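Local coordinates for protein phosphatidylserine synthase (PDB 3HSI) that belongs to the phospholipase D superfamily and is probably an enzyme of phospholipid metabolism, at residues C[350-355]-C[419-424]. Numbering follows the deposited sequence.
Sequences QLVVRL and TKVLKH
Strand 419-421 pairs antiparallel with strand 351-355, which on its other side runs parallel to strand 300-306, so this short piece following helix 405-415 extends a mixed sheet of the PLD-like fold. Leu355 and Lys420 form a hydrogen-bonded pair: Leu355 N reaches Lys420 O at 2.9 Å, in the carbonyl plane, while the return bond from Lys420 N meets Leu355 O from above its plane. Two residues further along, Leu422 N lies almost straight along the C=O axis of Val353, 2.9 Å from Val353 O. There the chains begin to part, and a water bridges the gap, accepting from Val353 N and donating to Leu422 O.

The tight side is apolar. Leu422, its CG anti to the backbone N (chi1 -157°), brings CD1 to 4.0 Å from Leu355 CD1, and Cys339 of helix 327-341 and Leu428 help close this face. On the more open face, where Val421 is exposed, the extended Arg354 side chain lies obliquely across its neighbours. Val421 CG2 covers one guanidinium face, 3.8 Å from Arg354 CZ, while Arg354 NH1 donates to Thr419 OG1, 2.8 Å away and nearly in plane. Thr419 OG1 also bonds Arg416 O, and Glu302 forms a salt bridge with Arg354 NE. These two polar links would restrict the guanidinium's rotation, and the carboxylate would offset its positive charge.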
# COMPACT_ATOMS: atom_id res chain seq x y z
N GLN C 350 31.48 11.80 -14.50
CA GLN C 350 30.52 12.66 -13.83
C GLN C 350 29.67 11.83 -12.85
O GLN C 350 29.31 12.31 -11.78
CB GLN C 350 29.64 13.41 -14.84
CG GLN C 350 28.84 14.55 -14.18
CD GLN C 350 27.75 15.10 -15.08
OE1 GLN C 350 27.78 14.90 -16.30
NE2 GLN C 350 26.77 15.78 -14.48
N LEU C 351 29.32 10.62 -13.27
CA LEU C 351 28.63 9.66 -12.41
C LEU C 351 29.59 8.54 -12.09
O LEU C 351 30.19 7.95 -12.99
CB LEU C 351 27.38 9.10 -13.10
CG LEU C 351 26.64 7.88 -12.52
CD1 LEU C 351 26.03 8.18 -11.14
CD2 LEU C 351 25.49 7.47 -13.45
N VAL C 352 29.74 8.27 -10.81
CA VAL C 352 30.58 7.20 -10.31
C VAL C 352 29.66 6.15 -9.68
O VAL C 352 28.86 6.46 -8.80
CB VAL C 352 31.63 7.72 -9.29
CG1 VAL C 352 32.35 6.55 -8.58
CG2 VAL C 352 32.68 8.60 -10.02
N VAL C 353 29.77 4.92 -10.15
CA VAL C 353 28.96 3.86 -9.60
C VAL C 353 29.95 2.90 -9.02
O VAL C 353 30.85 2.45 -9.72
CB VAL C 353 28.07 3.19 -10.68
CG1 VAL C 353 27.41 1.89 -10.14
CG2 VAL C 353 27.00 4.16 -11.15
N ARG C 354 29.82 2.60 -7.74
CA ARG C 354 30.74 1.68 -7.10
C ARG C 354 30.01 0.47 -6.60
O ARG C 354 28.92 0.59 -6.03
CB ARG C 354 31.38 2.34 -5.89
CG ARG C 354 32.59 3.11 -6.22
CD ARG C 354 32.89 3.92 -5.02
NE ARG C 354 33.94 4.88 -5.28
CZ ARG C 354 35.23 4.60 -5.28
NH1 ARG C 354 35.68 3.37 -5.04
NH2 ARG C 354 36.08 5.58 -5.52
N LEU C 355 30.60 -0.70 -6.82
CA LEU C 355 30.02 -1.93 -6.34
C LEU C 355 30.86 -2.51 -5.20
O LEU C 355 32.08 -2.74 -5.37
CB LEU C 355 29.92 -2.95 -7.46
CG LEU C 355 28.93 -2.69 -8.61
CD1 LEU C 355 29.04 -3.85 -9.58
CD2 LEU C 355 27.51 -2.59 -8.12
N THR C 419 35.19 -1.78 -2.69
CA THR C 419 34.41 -1.41 -3.89
C THR C 419 35.25 -1.36 -5.15
O THR C 419 36.45 -1.18 -5.11
CB THR C 419 33.79 0.01 -3.81
OG1 THR C 419 34.84 0.98 -3.80
CG2 THR C 419 32.88 0.15 -2.58
N LYS C 420 34.58 -1.48 -6.30
CA LYS C 420 35.22 -1.19 -7.56
C LYS C 420 34.35 -0.22 -8.32
O LYS C 420 33.11 -0.30 -8.26
CB LYS C 420 35.40 -2.47 -8.38
CG LYS C 420 36.13 -3.58 -7.63
CD LYS C 420 36.35 -4.78 -8.55
CE LYS C 420 36.76 -5.99 -7.73
NZ LYS C 420 37.70 -6.81 -8.52
N VAL C 421 34.99 0.66 -9.06
CA VAL C 421 34.30 1.63 -9.86
C VAL C 421 33.87 0.90 -11.14
O VAL C 421 34.68 0.29 -11.84
CB VAL C 421 35.22 2.86 -10.16
CG1 VAL C 421 34.63 3.77 -11.27
CG2 VAL C 421 35.45 3.67 -8.91
N LEU C 422 32.59 0.92 -11.42
CA LEU C 422 32.11 0.33 -12.66
C LEU C 422 32.55 1.22 -13.82
O LEU C 422 32.26 2.42 -13.82
CB LEU C 422 30.60 0.21 -12.60
CG LEU C 422 30.03 -0.87 -13.53
CD1 LEU C 422 30.43 -2.29 -13.03
CD2 LEU C 422 28.53 -0.70 -13.64
N LYS C 423 33.26 0.68 -14.79
CA LYS C 423 33.69 1.48 -15.92
C LYS C 423 32.67 1.56 -17.06
O LYS C 423 32.71 2.50 -17.86
CB LYS C 423 35.06 1.00 -16.46
N HIS C 424 31.78 0.60 -17.17
CA HIS C 424 30.84 0.62 -18.31
C HIS C 424 29.70 -0.30 -17.94
O HIS C 424 29.94 -1.30 -17.28
CB HIS C 424 31.54 0.13 -19.59
CG HIS C 424 30.75 0.36 -20.84
ND1 HIS C 424 30.11 -0.66 -21.51
CD2 HIS C 424 30.49 1.49 -21.54
CE1 HIS C 424 29.50 -0.18 -22.58
NE2 HIS C 424 29.69 1.13 -22.61
O HOH W 1 31.18 4.56 -12.61